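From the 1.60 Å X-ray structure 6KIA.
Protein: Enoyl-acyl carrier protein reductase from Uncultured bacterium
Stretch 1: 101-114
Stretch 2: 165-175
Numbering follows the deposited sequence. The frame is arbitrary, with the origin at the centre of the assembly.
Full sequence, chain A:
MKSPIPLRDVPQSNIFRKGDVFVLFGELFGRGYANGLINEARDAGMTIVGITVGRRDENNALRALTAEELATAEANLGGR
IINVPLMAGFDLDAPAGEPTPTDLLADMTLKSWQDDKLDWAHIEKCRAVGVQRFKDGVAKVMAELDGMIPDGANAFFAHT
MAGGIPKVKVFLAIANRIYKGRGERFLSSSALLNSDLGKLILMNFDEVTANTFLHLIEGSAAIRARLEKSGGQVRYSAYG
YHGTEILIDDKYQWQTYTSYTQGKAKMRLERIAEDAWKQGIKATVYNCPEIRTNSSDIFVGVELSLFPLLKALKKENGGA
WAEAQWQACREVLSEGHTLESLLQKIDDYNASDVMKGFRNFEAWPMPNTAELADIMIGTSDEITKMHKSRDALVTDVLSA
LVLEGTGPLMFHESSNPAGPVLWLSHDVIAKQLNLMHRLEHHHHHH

Stretch 1 101-114: PTDLLADMTLKSWQ
Stretch 2 165-175: IPKVKVFLAIA

Residues 101-114 and 165-175 of the reductase run side by side in the same sense, with CA atoms nearest at Thr 102–Pro 166 (6.4 Å) and Thr 109–Val 170 (6.3 Å). No direct hydrogen bond joins them; they meet mainly through apolar packing, burying 473 Å² summed over both sides, and one water bridges them.

Stretch 1 opens with a weakly bonded helical segment, phi/psi near -60/-40 at first and -87/-10 by Leu 105. Stretch 2 begins extended (Pro 166 -67/145, Val 168 -130/143) and then turns helical through Ala 175. Thr 102 (chi1 m) points sideways, bringing CG2 to 3.5 Å from Val 168 CG1. Its OG1 accepts from a water at 2.7 Å, and that water accepts from Lys 167 N at 2.8 Å, satisfying an amide in the extended segment.

Leu 105 (m, t) points toward stretch 2: CD1 lies 4.0 Å from Pro 166 CB, and CB lies 4.0 Å from Val 168 CG1 (Val 168 chi1 m). A type I turn, Leu 105 to Met 108, closed by Met 108 N to Leu 105 O (3.1 Å), leaves Asp 107 facing away. Met 108 (-71/138; m, t, t) approaches Val 170 (chi1 p) with CB 4.4 Å from CG1, while its end leads away.

Thr 109 (-122/174, chi1 p) precedes a helical-type bend. Its N donates to Ser 112 OG (2.9 Å), and its O accepts from Trp 113 N (3.0 Å). Leu 110 (m, t) starts sideways, but its end comes nearer, placing CD2 3.8 Å from Ala 173 CB.

Trp 113 (chi1 p, chi2 -92°) closes the contact. Ile 174 (m, t) sets CD1 3.3 Å from the centroid of the Trp 113 five-membered ring, 12° off its normal, a CH-pi contact over the face; Trp 113 CB also lies 4.4 Å from Val 170 CG2.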

# COMPACT_ATOMS: atom_id res chain seq x y z
N PRO A 101 -22.78 -0.41 10.34
CA PRO A 101 -22.17 -1.74 10.51
C PRO A 101 -21.32 -1.82 11.79
O PRO A 101 -21.32 -2.85 12.49
CB PRO A 101 -21.29 -1.89 9.27
CG PRO A 101 -22.00 -1.03 8.22
CD PRO A 101 -22.56 0.14 8.99
N THR A 102 -20.63 -0.73 12.11
CA THR A 102 -19.83 -0.66 13.33
C THR A 102 -20.72 -0.85 14.57
O THR A 102 -20.37 -1.59 15.50
CB THR A 102 -19.04 0.66 13.43
OG1 THR A 102 -18.11 0.74 12.34
CG2 THR A 102 -18.26 0.71 14.73
N ASP A 103 -21.88 -0.19 14.56
CA ASP A 103 -22.88 -0.40 15.62
C ASP A 103 -23.30 -1.85 15.71
O ASP A 103 -23.52 -2.37 16.80
CB ASP A 103 -24.11 0.48 15.39
CG ASP A 103 -23.84 1.96 15.61
OD1 ASP A 103 -23.01 2.29 16.48
OD2 ASP A 103 -24.49 2.79 14.94
N LEU A 104 -23.44 -2.51 14.56
CA LEU A 104 -23.86 -3.91 14.53
C LEU A 104 -22.77 -4.81 15.10
O LEU A 104 -23.03 -5.95 15.48
CB LEU A 104 -24.23 -4.35 13.10
CG LEU A 104 -25.41 -3.68 12.38
CD1 LEU A 104 -25.80 -4.45 11.12
CD2 LEU A 104 -26.60 -3.50 13.31
N LEU A 105 -21.54 -4.31 15.14
CA LEU A 105 -20.46 -5.11 15.73
C LEU A 105 -20.33 -4.92 17.25
O LEU A 105 -19.61 -5.66 17.92
CB LEU A 105 -19.12 -4.76 15.08
CG LEU A 105 -19.00 -5.00 13.58
CD1 LEU A 105 -17.58 -4.64 13.09
CD2 LEU A 105 -19.35 -6.43 13.24
N ALA A 106 -21.05 -3.94 17.78
CA ALA A 106 -20.84 -3.45 19.15
C ALA A 106 -21.00 -4.49 20.26
O ALA A 106 -20.37 -4.37 21.31
CB ALA A 106 -21.77 -2.28 19.42
N ASP A 107 -21.83 -5.50 20.05
CA ASP A 107 -22.07 -6.45 21.13
C ASP A 107 -21.42 -7.80 20.89
O ASP A 107 -21.68 -8.77 21.61
CB ASP A 107 -23.58 -6.59 21.38
CG ASP A 107 -24.17 -5.38 22.08
OD1 ASP A 107 -23.66 -5.01 23.16
OD2 ASP A 107 -25.14 -4.79 21.55
N MET A 108 -20.52 -7.86 19.90
CA MET A 108 -19.66 -9.03 19.73
C MET A 108 -18.63 -9.07 20.84
O MET A 108 -18.07 -8.04 21.21
CB MET A 108 -18.95 -9.01 18.37
CG MET A 108 -19.88 -9.11 17.18
SD MET A 108 -18.98 -9.47 15.66
CE MET A 108 -20.35 -9.70 14.52
N THR A 109 -18.38 -10.25 21.38
CA THR A 109 -17.39 -10.43 22.43
C THR A 109 -16.34 -11.42 21.97
O THR A 109 -16.48 -12.00 20.90
CB THR A 109 -18.02 -10.93 23.75
OG1 THR A 109 -18.40 -12.31 23.60
CG2 THR A 109 -19.23 -10.10 24.13
N LEU A 110 -15.30 -11.60 22.77
CA LEU A 110 -14.26 -12.55 22.42
C LEU A 110 -14.80 -13.97 22.35
O LEU A 110 -14.33 -14.76 21.54
CB LEU A 110 -13.11 -12.48 23.42
CG LEU A 110 -12.22 -11.25 23.24
CD1 LEU A 110 -11.21 -11.15 24.37
CD2 LEU A 110 -11.54 -11.28 21.88
N LYS A 111 -15.78 -14.28 23.18
CA LYS A 111 -16.44 -15.59 23.11
C LYS A 111 -17.46 -15.72 21.97
O LYS A 111 -17.70 -16.83 21.49
CB LYS A 111 -17.10 -15.95 24.44
CG LYS A 111 -16.22 -16.84 25.31
CD LYS A 111 -16.72 -17.00 26.74
CE LYS A 111 -16.10 -18.24 27.39
NZ LYS A 111 -14.61 -18.18 27.49
N SER A 112 -18.09 -14.62 21.57
CA SER A 112 -19.26 -14.75 20.70
C SER A 112 -18.96 -14.47 19.23
O SER A 112 -19.72 -14.90 18.36
CB SER A 112 -20.38 -13.82 21.18
OG SER A 112 -20.17 -12.47 20.80
N TRP A 113 -17.87 -13.76 18.94
CA TRP A 113 -17.71 -13.18 17.60
C TRP A 113 -17.64 -14.20 16.46
O TRP A 113 -18.10 -13.90 15.36
CB TRP A 113 -16.46 -12.29 17.56
CG TRP A 113 -15.16 -13.02 17.62
CD1 TRP A 113 -14.44 -13.31 18.74
CD2 TRP A 113 -14.41 -13.55 16.52
NE1 TRP A 113 -13.30 -13.99 18.41
CE2 TRP A 113 -13.26 -14.15 17.04
CE3 TRP A 113 -14.61 -13.56 15.13
CZ2 TRP A 113 -12.30 -14.76 16.24
CZ3 TRP A 113 -13.67 -14.18 14.34
CH2 TRP A 113 -12.52 -14.76 14.89
N GLN A 114 -17.10 -15.40 16.70
CA GLN A 114 -16.93 -16.35 15.59
C GLN A 114 -18.28 -16.90 15.13
O GLN A 114 -18.43 -17.30 13.97
CB GLN A 114 -16.04 -17.53 15.99
CG GLN A 114 -14.57 -17.25 15.95
CD GLN A 114 -13.73 -18.51 15.83
OE1 GLN A 114 -13.89 -19.30 14.91
NE2 GLN A 114 -12.83 -18.70 16.79
N ILE A 165 -10.54 -1.25 8.01
CA ILE A 165 -10.66 -1.88 9.33
C ILE A 165 -11.61 -1.08 10.20
O ILE A 165 -11.40 0.12 10.41
CB ILE A 165 -9.31 -1.99 10.04
CG1 ILE A 165 -8.33 -2.83 9.22
CG2 ILE A 165 -9.49 -2.58 11.44
CD1 ILE A 165 -6.91 -2.78 9.74
N PRO A 166 -12.67 -1.72 10.70
CA PRO A 166 -13.65 -1.09 11.61
C PRO A 166 -13.05 -0.73 12.95
O PRO A 166 -12.15 -1.43 13.44
CB PRO A 166 -14.73 -2.17 11.78
CG PRO A 166 -14.53 -3.11 10.64
CD PRO A 166 -13.05 -3.11 10.38
N LYS A 167 -13.50 0.38 13.52
CA LYS A 167 -13.02 0.86 14.81
C LYS A 167 -13.84 0.22 15.93
O LYS A 167 -14.70 0.88 16.55
CB LYS A 167 -13.08 2.38 14.87
CG LYS A 167 -12.11 3.05 13.89
CD LYS A 167 -12.13 4.57 13.98
CE LYS A 167 -13.24 5.15 13.12
NZ LYS A 167 -13.01 6.58 12.80
N VAL A 168 -13.60 -1.06 16.18
CA VAL A 168 -14.27 -1.78 17.25
C VAL A 168 -13.25 -2.52 18.11
O VAL A 168 -12.25 -3.07 17.62
CB VAL A 168 -15.34 -2.76 16.71
CG1 VAL A 168 -16.34 -2.03 15.84
CG2 VAL A 168 -14.71 -3.91 15.94
N LYS A 169 -13.51 -2.56 19.41
CA LYS A 169 -12.50 -3.02 20.34
C LYS A 169 -12.19 -4.51 20.15
O LYS A 169 -11.03 -4.91 20.21
CB LYS A 169 -12.96 -2.76 21.77
CG LYS A 169 -11.88 -2.18 22.66
CD LYS A 169 -12.40 -1.92 24.06
CE LYS A 169 -12.67 -3.22 24.80
NZ LYS A 169 -11.58 -4.21 24.56
N VAL A 170 -13.22 -5.30 19.89
CA VAL A 170 -13.08 -6.74 19.74
C VAL A 170 -12.13 -7.13 18.59
O VAL A 170 -11.38 -8.13 18.67
CB VAL A 170 -14.48 -7.39 19.53
CG1 VAL A 170 -15.22 -6.71 18.39
CG2 VAL A 170 -14.37 -8.89 19.30
N PHE A 171 -12.14 -6.33 17.52
CA PHE A 171 -11.34 -6.72 16.38
C PHE A 171 -9.84 -6.62 16.58
O PHE A 171 -9.12 -7.44 16.05
CB PHE A 171 -11.68 -5.91 15.13
CG PHE A 171 -10.78 -6.25 13.97
CD1 PHE A 171 -10.94 -7.44 13.28
CD2 PHE A 171 -9.74 -5.41 13.62
CE1 PHE A 171 -10.08 -7.77 12.24
CE2 PHE A 171 -8.88 -5.74 12.58
CZ PHE A 171 -9.07 -6.91 11.88
N LEU A 172 -9.35 -5.68 17.36
CA LEU A 172 -7.90 -5.61 17.51
C LEU A 172 -7.38 -6.71 18.44
O LEU A 172 -6.23 -7.13 18.33
CB LEU A 172 -7.45 -4.20 17.94
CG LEU A 172 -8.01 -3.17 16.94
CD1 LEU A 172 -7.86 -1.73 17.42
CD2 LEU A 172 -7.39 -3.38 15.56
N ALA A 173 -8.22 -7.15 19.36
CA ALA A 173 -7.90 -8.36 20.13
C ALA A 173 -7.77 -9.57 19.18
O ALA A 173 -6.75 -10.31 19.20
CB ALA A 173 -8.95 -8.61 21.19
N ILE A 174 -8.80 -9.75 18.35
CA ILE A 174 -8.76 -10.83 17.36
C ILE A 174 -7.53 -10.71 16.46
O ILE A 174 -6.85 -11.69 16.16
CB ILE A 174 -10.04 -10.81 16.50
CG1 ILE A 174 -11.26 -11.12 17.39
CG2 ILE A 174 -9.95 -11.80 15.35
CD1 ILE A 174 -12.58 -10.81 16.72
N ALA A 175 -7.25 -9.48 16.05
CA ALA A 175 -6.12 -9.13 15.19
C ALA A 175 -4.78 -9.45 15.83
O ALA A 175 -3.87 -9.89 15.15
CB ALA A 175 -6.18 -7.66 14.83
O HOH W 1 -15.60 1.79 12.39